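Local coordinates for protein putative hydrolase (Burkholderia cenocepacia, PDB 4X00) that probably acts as a hydrolase of the alpha/beta-hydrolase fold, perhaps as an aryl esterase, at residues K213-A218 and A240-L245; G168-L173 and T184-L189; T15-A18 and V22-A25; Q60-I65 and F276-L281. One frame throughout, in Å; residues are numbered along the deposited sequence.

Interaction 1: residues K213-A218 and A240-L245; sequences KGLSKA and ARAKSL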
# COMPACT_ATOMS: atom_id res chain seq x y z
N LYS A 213 -17.68 -1.36 -4.64
CA LYS A 213 -18.13 0.01 -4.81
C LYS A 213 -17.01 0.93 -5.33
O LYS A 213 -17.20 1.67 -6.28
CB LYS A 213 -18.70 0.55 -3.50
CG LYS A 213 -19.24 1.96 -3.56
CD LYS A 213 -19.78 2.43 -2.22
CE LYS A 213 -20.28 3.87 -2.32
NZ LYS A 213 -20.63 4.42 -1.00
N GLY A 214 -15.83 0.89 -4.71
CA GLY A 214 -14.80 1.83 -5.10
C GLY A 214 -14.25 1.58 -6.50
O GLY A 214 -14.04 2.52 -7.27
N LEU A 215 -13.96 0.32 -6.81
CA LEU A 215 -13.40 0.00 -8.11
C LEU A 215 -14.41 0.20 -9.22
O LEU A 215 -14.07 0.73 -10.29
CB LEU A 215 -12.88 -1.44 -8.15
CG LEU A 215 -11.62 -1.69 -7.33
CD1 LEU A 215 -11.31 -3.18 -7.30
CD2 LEU A 215 -10.45 -0.90 -7.89
N SER A 216 -15.64 -0.24 -9.01
CA SER A 216 -16.55 -0.28 -10.14
C SER A 216 -16.92 1.13 -10.57
O SER A 216 -17.19 1.34 -11.75
CB SER A 216 -17.80 -1.09 -9.82
OG SER A 216 -18.64 -0.37 -8.96
N LYS A 217 -16.89 2.07 -9.65
CA LYS A 217 -17.26 3.44 -9.99
C LYS A 217 -16.13 4.31 -10.53
O LYS A 217 -16.37 5.45 -10.93
CB LYS A 217 -17.86 4.15 -8.76
CG LYS A 217 -19.32 3.87 -8.48
CD LYS A 217 -19.59 2.45 -8.06
CE LYS A 217 -20.32 2.41 -6.74
NZ LYS A 217 -21.46 3.37 -6.67
N ALA A 218 -14.90 3.81 -10.53
CA ALA A 218 -13.78 4.66 -10.90
C ALA A 218 -13.75 4.95 -12.40
O ALA A 218 -14.01 4.04 -13.21
CB ALA A 218 -12.46 4.01 -10.47
N ALA A 240 -8.35 -10.74 -11.76
CA ALA A 240 -9.58 -11.11 -12.46
C ALA A 240 -10.80 -10.55 -11.72
O ALA A 240 -11.73 -10.06 -12.36
CB ALA A 240 -9.68 -12.63 -12.62
N ARG A 241 -10.79 -10.59 -10.40
CA ARG A 241 -11.89 -10.02 -9.63
C ARG A 241 -11.98 -8.52 -9.86
O ARG A 241 -13.06 -7.99 -10.10
CB ARG A 241 -11.71 -10.32 -8.14
CG ARG A 241 -12.74 -9.64 -7.25
CD ARG A 241 -14.16 -10.07 -7.53
NE ARG A 241 -15.02 -9.48 -6.51
CZ ARG A 241 -16.29 -9.13 -6.68
NH1 ARG A 241 -16.89 -9.30 -7.86
NH2 ARG A 241 -16.95 -8.60 -5.66
N ALA A 242 -10.84 -7.83 -9.84
CA ALA A 242 -10.85 -6.40 -10.09
C ALA A 242 -11.35 -6.06 -11.49
O ALA A 242 -12.13 -5.11 -11.64
CB ALA A 242 -9.47 -5.82 -9.87
N LYS A 243 -10.90 -6.80 -12.52
CA LYS A 243 -11.34 -6.52 -13.88
C LYS A 243 -12.82 -6.83 -14.04
O LYS A 243 -13.49 -6.20 -14.86
CB LYS A 243 -10.52 -7.30 -14.89
CG LYS A 243 -9.14 -6.71 -15.10
CD LYS A 243 -8.38 -7.46 -16.16
CE LYS A 243 -7.06 -6.76 -16.45
NZ LYS A 243 -6.32 -7.40 -17.61
N SER A 244 -13.33 -7.78 -13.26
CA SER A 244 -14.75 -8.11 -13.29
C SER A 244 -15.56 -6.91 -12.80
O SER A 244 -16.65 -6.60 -13.30
CB SER A 244 -15.02 -9.36 -12.44
OG SER A 244 -16.37 -9.75 -12.49
N LEU A 245 -15.00 -6.21 -11.82
CA LEU A 245 -15.65 -5.04 -11.26
C LEU A 245 -15.50 -3.81 -12.13
O LEU A 245 -16.42 -2.99 -12.22
CB LEU A 245 -15.07 -4.76 -9.87
CG LEU A 245 -15.47 -5.81 -8.84
CD1 LEU A 245 -14.63 -5.61 -7.59
CD2 LEU A 245 -16.97 -5.72 -8.51
O HOH W 1 -17.06 -0.79 -13.65

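Interaction 2: residues G168-L173 and T184-L189; sequences GERAFL and TTFSLL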
# COMPACT_ATOMS: atom_id res chain seq x y z
N GLY A 168 6.53 -15.03 13.70
CA GLY A 168 5.47 -14.91 12.70
C GLY A 168 5.68 -13.70 11.79
O GLY A 168 5.51 -13.78 10.57
N GLU A 169 6.04 -12.55 12.37
CA GLU A 169 6.32 -11.38 11.55
C GLU A 169 7.49 -11.64 10.62
O GLU A 169 7.46 -11.17 9.47
CB GLU A 169 6.60 -10.14 12.41
CG GLU A 169 5.41 -9.67 13.21
CD GLU A 169 5.61 -8.33 13.86
OE1 GLU A 169 6.70 -7.74 13.78
OE2 GLU A 169 4.65 -7.90 14.56
N ARG A 170 8.53 -12.32 11.10
CA ARG A 170 9.69 -12.58 10.26
C ARG A 170 9.30 -13.49 9.10
O ARG A 170 9.72 -13.25 7.94
CB ARG A 170 10.82 -13.21 11.10
CG ARG A 170 12.13 -13.32 10.34
CD ARG A 170 13.31 -13.73 11.27
NE ARG A 170 13.12 -15.10 11.76
CZ ARG A 170 12.74 -15.45 13.00
NH1 ARG A 170 12.57 -16.74 13.27
NH2 ARG A 170 12.50 -14.55 13.96
N ALA A 171 8.47 -14.49 9.36
CA ALA A 171 8.01 -15.38 8.29
C ALA A 171 7.12 -14.62 7.29
O ALA A 171 7.21 -14.82 6.06
CB ALA A 171 7.24 -16.57 8.89
N PHE A 172 6.26 -13.73 7.79
CA PHE A 172 5.44 -12.92 6.90
C PHE A 172 6.32 -12.06 6.00
O PHE A 172 6.05 -11.91 4.80
CB PHE A 172 4.50 -12.05 7.74
CG PHE A 172 3.62 -11.18 6.91
CD1 PHE A 172 2.42 -11.67 6.45
CD2 PHE A 172 3.97 -9.86 6.62
CE1 PHE A 172 1.57 -10.87 5.67
CE2 PHE A 172 3.11 -9.05 5.85
CZ PHE A 172 1.92 -9.57 5.38
N LEU A 173 7.33 -11.42 6.57
CA LEU A 173 8.19 -10.55 5.76
C LEU A 173 8.90 -11.38 4.69
O LEU A 173 9.05 -10.93 3.54
CB LEU A 173 9.21 -9.81 6.63
CG LEU A 173 10.08 -8.76 5.91
CD1 LEU A 173 9.24 -7.69 5.25
CD2 LEU A 173 11.05 -8.15 6.89
N THR A 184 20.98 -6.98 4.77
CA THR A 184 20.88 -5.74 5.54
C THR A 184 19.51 -5.07 5.31
O THR A 184 18.86 -4.61 6.25
CB THR A 184 22.04 -4.80 5.21
OG1 THR A 184 23.27 -5.45 5.54
CG2 THR A 184 21.96 -3.53 6.02
N THR A 185 19.05 -5.05 4.06
CA THR A 185 17.73 -4.53 3.76
C THR A 185 16.65 -5.32 4.48
O THR A 185 15.70 -4.74 5.04
CB THR A 185 17.46 -4.55 2.26
OG1 THR A 185 18.41 -3.71 1.60
CG2 THR A 185 16.05 -4.07 1.93
N PHE A 186 16.78 -6.65 4.47
CA PHE A 186 15.81 -7.46 5.20
C PHE A 186 15.80 -7.10 6.68
O PHE A 186 14.74 -6.95 7.28
CB PHE A 186 16.10 -8.96 5.01
CG PHE A 186 15.01 -9.84 5.56
CD1 PHE A 186 13.88 -10.12 4.81
CD2 PHE A 186 15.11 -10.36 6.83
CE1 PHE A 186 12.86 -10.91 5.31
CE2 PHE A 186 14.09 -11.14 7.36
CZ PHE A 186 12.96 -11.43 6.59
N SER A 187 16.99 -6.92 7.28
CA SER A 187 17.05 -6.63 8.71
C SER A 187 16.40 -5.27 9.01
O SER A 187 15.77 -5.10 10.06
CB SER A 187 18.49 -6.65 9.21
OG SER A 187 19.20 -5.49 8.81
N LEU A 188 16.55 -4.28 8.11
CA LEU A 188 15.94 -2.96 8.31
C LEU A 188 14.42 -3.12 8.27
O LEU A 188 13.70 -2.61 9.15
CB LEU A 188 16.42 -2.00 7.22
CG LEU A 188 15.76 -0.63 7.28
CD1 LEU A 188 16.08 0.08 8.59
CD2 LEU A 188 16.22 0.21 6.06
N LEU A 189 13.92 -3.84 7.28
CA LEU A 189 12.47 -4.04 7.15
C LEU A 189 11.91 -4.91 8.28
O LEU A 189 10.76 -4.75 8.66
CB LEU A 189 12.13 -4.62 5.77
CG LEU A 189 12.39 -3.68 4.58
CD1 LEU A 189 11.98 -4.39 3.29
CD2 LEU A 189 11.61 -2.38 4.76

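Interaction 3: residues T15-A18 and V22-A25; sequences TVTA and VVLA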
# COMPACT_ATOMS: atom_id res chain seq x y z
N THR A 15 3.95 16.15 9.83
CA THR A 15 2.86 15.32 10.28
C THR A 15 1.54 15.89 9.77
O THR A 15 1.45 17.10 9.43
CB THR A 15 2.82 15.20 11.81
OG1 THR A 15 2.66 16.50 12.38
CG2 THR A 15 4.12 14.60 12.34
N VAL A 16 0.53 15.02 9.72
CA VAL A 16 -0.83 15.37 9.32
C VAL A 16 -1.81 14.74 10.32
O VAL A 16 -1.72 13.54 10.59
CB VAL A 16 -1.14 14.88 7.89
CG1 VAL A 16 -2.65 15.04 7.57
CG2 VAL A 16 -0.30 15.63 6.87
N THR A 17 -2.71 15.54 10.88
CA THR A 17 -3.72 14.98 11.77
C THR A 17 -4.93 14.47 11.01
O THR A 17 -5.53 15.20 10.24
CB THR A 17 -4.17 16.03 12.79
OG1 THR A 17 -3.02 16.54 13.46
CG2 THR A 17 -5.13 15.42 13.80
N ALA A 18 -5.30 13.21 11.23
CA ALA A 18 -6.48 12.63 10.60
C ALA A 18 -7.77 13.05 11.32
O ALA A 18 -7.72 13.57 12.44
CB ALA A 18 -6.35 11.10 10.57
N VAL A 22 -5.79 10.85 14.94
CA VAL A 22 -4.54 10.10 14.80
C VAL A 22 -3.55 10.94 13.99
O VAL A 22 -3.92 11.52 12.97
CB VAL A 22 -4.81 8.74 14.12
CG1 VAL A 22 -3.53 8.04 13.69
CG2 VAL A 22 -5.57 7.85 15.10
N VAL A 23 -2.32 11.04 14.45
CA VAL A 23 -1.30 11.83 13.76
C VAL A 23 -0.46 10.93 12.84
O VAL A 23 0.09 9.92 13.29
CB VAL A 23 -0.37 12.56 14.78
CG1 VAL A 23 0.76 13.25 14.05
CG2 VAL A 23 -1.17 13.60 15.55
N LEU A 24 -0.41 11.28 11.57
CA LEU A 24 0.31 10.52 10.56
C LEU A 24 1.65 11.14 10.29
O LEU A 24 1.75 12.35 10.14
CB LEU A 24 -0.51 10.49 9.28
CG LEU A 24 -1.92 9.95 9.48
CD1 LEU A 24 -2.80 10.31 8.28
CD2 LEU A 24 -1.90 8.44 9.77
N ALA A 25 2.67 10.29 10.23
CA ALA A 25 4.02 10.72 9.87
C ALA A 25 4.14 10.72 8.35
O ALA A 25 3.95 9.69 7.72
CB ALA A 25 5.05 9.78 10.48

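Interaction 4: residues Q60-I65 and F276-L281; sequences QHYRLI and FVRMAL. With EDO (1,2-ethanediol), chain J.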
# COMPACT_ATOMS: atom_id res chain seq x y z
N GLN A 60 12.38 12.13 -9.83
CA GLN A 60 12.63 13.32 -9.00
C GLN A 60 11.88 14.57 -9.45
O GLN A 60 11.87 15.59 -8.74
CB GLN A 60 14.13 13.66 -8.97
CG GLN A 60 14.97 12.64 -8.24
CD GLN A 60 14.39 12.26 -6.89
OE1 GLN A 60 14.23 13.11 -6.00
NE2 GLN A 60 14.05 10.99 -6.73
N HIS A 61 11.34 14.55 -10.67
CA HIS A 61 10.58 15.71 -11.14
C HIS A 61 9.13 15.60 -10.71
O HIS A 61 8.35 16.53 -10.94
CB HIS A 61 10.66 15.86 -12.65
CG HIS A 61 10.16 14.65 -13.37
ND1 HIS A 61 10.66 13.38 -13.14
CD2 HIS A 61 9.16 14.51 -14.26
CE1 HIS A 61 10.00 12.52 -13.88
NE2 HIS A 61 9.09 13.17 -14.58
N TYR A 62 8.77 14.48 -10.07
CA TYR A 62 7.45 14.37 -9.44
C TYR A 62 7.53 14.81 -8.00
O TYR A 62 8.62 14.83 -7.42
CB TYR A 62 6.92 12.94 -9.48
CG TYR A 62 6.78 12.41 -10.88
CD1 TYR A 62 5.91 13.02 -11.78
CD2 TYR A 62 7.49 11.30 -11.28
CE1 TYR A 62 5.78 12.53 -13.10
CE2 TYR A 62 7.37 10.80 -12.58
CZ TYR A 62 6.50 11.42 -13.48
OH TYR A 62 6.37 10.94 -14.77
N ARG A 63 6.39 15.16 -7.41
CA ARG A 63 6.31 15.40 -5.96
C ARG A 63 6.02 14.06 -5.29
O ARG A 63 4.92 13.51 -5.44
CB ARG A 63 5.25 16.45 -5.66
CG ARG A 63 5.12 16.74 -4.16
CD ARG A 63 4.05 17.78 -3.88
NE ARG A 63 3.98 18.06 -2.46
CZ ARG A 63 2.99 18.73 -1.89
NH1 ARG A 63 1.97 19.15 -2.65
NH2 ARG A 63 3.00 18.96 -0.58
N LEU A 64 7.01 13.52 -4.58
CA LEU A 64 6.93 12.14 -4.09
C LEU A 64 6.56 12.12 -2.62
O LEU A 64 7.38 12.45 -1.76
CB LEU A 64 8.27 11.42 -4.32
CG LEU A 64 8.78 11.41 -5.77
CD1 LEU A 64 10.20 10.83 -5.82
CD2 LEU A 64 7.86 10.59 -6.66
N ILE A 65 5.33 11.73 -2.34
CA ILE A 65 4.81 11.79 -0.97
C ILE A 65 4.66 10.38 -0.41
O ILE A 65 4.03 9.52 -1.04
CB ILE A 65 3.45 12.50 -0.95
CG1 ILE A 65 3.59 13.94 -1.45
CG2 ILE A 65 2.82 12.42 0.46
CD1 ILE A 65 2.25 14.58 -1.84
N PHE A 276 2.88 5.36 -16.38
CA PHE A 276 1.49 5.43 -16.00
C PHE A 276 1.11 6.88 -15.63
O PHE A 276 0.05 7.40 -16.06
CB PHE A 276 1.21 4.51 -14.81
CG PHE A 276 -0.19 4.65 -14.28
CD1 PHE A 276 -1.23 3.98 -14.91
CD2 PHE A 276 -0.50 5.47 -13.20
CE1 PHE A 276 -2.55 4.09 -14.49
CE2 PHE A 276 -1.83 5.60 -12.75
CZ PHE A 276 -2.85 4.90 -13.39
N VAL A 277 1.96 7.54 -14.85
CA VAL A 277 1.66 8.90 -14.44
C VAL A 277 1.60 9.81 -15.65
O VAL A 277 0.67 10.61 -15.80
CB VAL A 277 2.69 9.42 -13.39
CG1 VAL A 277 2.46 10.90 -13.10
CG2 VAL A 277 2.62 8.55 -12.10
N ARG A 278 2.58 9.69 -16.54
CA ARG A 278 2.59 10.49 -17.78
C ARG A 278 1.30 10.31 -18.58
O ARG A 278 0.73 11.27 -19.10
CB ARG A 278 3.80 10.12 -18.61
CG ARG A 278 5.09 10.65 -17.98
CD ARG A 278 6.30 9.98 -18.55
NE ARG A 278 7.50 10.75 -18.26
CZ ARG A 278 8.68 10.51 -18.83
NH1 ARG A 278 8.81 9.52 -19.70
NH2 ARG A 278 9.71 11.28 -18.53
N MET A 279 0.88 9.06 -18.71
CA MET A 279 -0.35 8.75 -19.43
C MET A 279 -1.58 9.36 -18.72
O MET A 279 -2.45 9.98 -19.35
CB MET A 279 -0.48 7.23 -19.57
CG MET A 279 -1.76 6.73 -20.20
SD MET A 279 -3.18 6.61 -19.06
CE MET A 279 -2.53 5.45 -17.85
N ALA A 280 -1.64 9.21 -17.40
CA ALA A 280 -2.82 9.65 -16.66
C ALA A 280 -2.97 11.15 -16.74
O ALA A 280 -4.09 11.68 -16.75
CB ALA A 280 -2.70 9.20 -15.22
N LEU A 281 -1.84 11.84 -16.83
CA LEU A 281 -1.86 13.31 -16.85
C LEU A 281 -2.03 13.91 -18.25
O LEU A 281 -2.10 15.13 -18.41
CB LEU A 281 -0.57 13.84 -16.19
CG LEU A 281 -0.47 13.44 -14.70
CD1 LEU A 281 0.86 13.93 -14.14
CD2 LEU A 281 -1.63 14.01 -13.89
C1 EDO J . 6.00 7.62 -21.87
O1 EDO J . 7.09 7.54 -20.95
C2 EDO J . 5.79 6.28 -22.58
O2 EDO J . 6.83 6.06 -23.55

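Interaction 1: residues K213-A218 and A240-L245
Leu245 serves two neighbours with one methyl group: its CD1 meets Leu215 across the contact and also lies over the centre of one face of the Arg241 guanidinium, 4.0 Å above that plane. Arg241 is a turn earlier on the same helix, and its NE forms a salt bridge with Glu141, so the flat group has a polar anchor as well as this greasy cover.

Between the helices the packing is purely aliphatic. Leu215 presents CD1, which stands 4.1 Å from Leu245 CD1 and equally far from Ala242 CB, as though wedged between the two residues of the other helix. The two leucine side chains run roughly perpendicular to one another. Both place CG opposite the carbonyl carbon (chi1 -71° in Leu215, -70° in Leu245), which tilts each branched end into the space between the helices.

Nearer the surface, at Ser216 and Leu245, backbone takes over. Leu245 O receives a CA-H contact from Ser216 CA at 3.4 Å, with an angle of 134° at the hydrogen. A water bridges the two carbonyl groups, donating to Leu245 O at 2.7 Å and to Ser216 O at 2.9 Å, while the next residue, Asn246, reaches back through ND2 to Leu215 O.

Below the apolar cluster, Leu215 rests on Leu222 and Ala242 on Leu224, both from strand 222-227. Two adjacent helices thus cover one face of the parallel part of the sheet, and helix 235-245 is the crossover of a beta-alpha-beta unit joining strands 222-227 and 250-254, a regular element of the alpha/beta-hydrolase fold.

Interaction 2: residues G168-L173 and T184-L189
Phe186 and Leu173 reach for each other from opposite directions, and the leucine ends up on the flat of the ring. Leu173 CD2 lies 3.9 Å from the centroid of the Phe186 ring and 22° off its normal, a CH-pi contact displaced somewhat toward the rim. The branch point follows close behind, with Leu173 CG 3.6 Å from Phe186 CE1. In both residues CG is trans to the backbone N (chi1 -171° in Phe186), which lets the phenylalanine, whose CB does not aim at the other helix, extend its ring across the gap.

The ring's edge has a different neighbour. Arg170 O lies in the ring plane, 4.0 Å from Phe186 CZ, and the arginine chain passes at about a right angle, bringing its CG to 4.2 Å from Phe186 CE2. The guanidinium itself turns elsewhere, to a salt bridge with Asp167; it is Arg174 that makes a cation-pi contact with the phenylalanine.

Leu173 CD2 also touches Leu189, at its backbone C (3.6 Å) and its CB (3.9 Å), so this methyl fills the notch between Phe186 and Leu189, one turn apart. The helix axes remain 11.1 Å from each other and cross at 130°. Helices 162-174 and 183-194 both belong to the helical insertion between strands 132-136 and 222-227, the position of the cap, or lid, in many alpha/beta hydrolases.

Interaction 3: residues T15-A18 and V22-A25
Val16 and Leu24 form the hydrogen-bonded pair at the heart of this antiparallel hairpin, and their backbones are tightly joined. Leu24 N donates to Val16 O at 2.8 Å and almost straight (174°), and Val16 N returns a bond to Leu24 O at 3.0 Å. Toward the turn, Ala18 N adds a third bond to Val22 O, again 2.8 Å. Leu24 O also takes a CA-H contact from Thr15 CA at 3.2 Å.

Val16 and Leu24 send their side chains to the buried face. There Leu24 CD1 comes within 4.3 Å of Ala18 CB, a longer touch than the backbone bonds, and the group is closed off by helix 87-100: Leu24 packs on Asp93 and Ile97, Ala18 on Asp93, and Val16 on Ser100.

The opposite face, with Thr15, Thr17 and Val23, is turned to solvent instead of a helix. Val23 spans both threonines with its two methyls. CG1, trans to the backbone N at chi1 174°, leans diagonally to Thr15 CB at 3.6 Å. Only the Thr17 side is slack: Val23 CG2 comes to 4.1 Å from Thr17 OG1, although Thr17 is the directly facing, non-hydrogen-bonded partner.

Strand 12-17 is the outermost in the sheet, so within the chain its main-chain pairing in the sheet comes from one neighbouring strand. The chemistry divides accordingly: main-chain hydrogen bonds fix the register, aliphatic side chains on one face bind the hairpin to a helix, and the threonine and valine face adds van der Waals contact, closest at Thr15, while its hydroxyl-bearing side chains suit watery surroundings.

Interaction 4: residues Q60-I65 and F276-L281
Tyr62 leans against Val277 and Arg278 of the C-terminal helix and can be traced outward from its CB, which points at that helix. At chi1 -60° CG stands opposite the carbonyl carbon, and the ring heads across the gap, sliding past Val277 in the reverse direction. His61 NE2 sits 3.3 Å above one ring face, toward the rim. Farther out, Tyr62 CE1 meets Val277 CG1 at 3.7 Å, and Tyr62 CZ is 4.1 Å from the same methyl. The hydroxyl at the tip rests 3.5 Å from Arg278 CG, the two side chains crossing at about a right angle, but its hydrogen-bond partner is Ser274 OG, one turn earlier in the helix.

Arg278 carries on past the tyrosine. Its NH1 donates to O1 of a 1,2-ethanediol, probably from the crystallisation liquor, at 2.9 Å; this oxygen lies at the guanidinium edge, and the diol is held by Asp275 too.

Tyr62 and Val277 both also pack on Ile37 of strand 36-40. Helix 266-280 here lies against the central parallel strands, as the C-terminal helix does in the alpha/beta-hydrolase fold.

In the fold
Interactions 1 and 4 involve helices lying on the central sheet, and interaction 3 pairs two of its strands, while interaction 2 lies in the helical insertion, across the chain's centre from interaction 1. Interaction 2 is the most thoroughly buried, a matter of leucine and aromatic contacts. Interactions 1 and 4 are mixed: aliphatic or ring packing faces the sheet, and water, or an arginine with a bound diol, marks the outer rim. Interaction 3 alone is built on backbone hydrogen bonds, as befits two paired strands of a hairpin. Its strand 23-30 adjoins strand 63-67 of interaction 4, bringing the nearest atoms of these contacts to about 8 Å. Interaction 4 ties early and late parts of the chain.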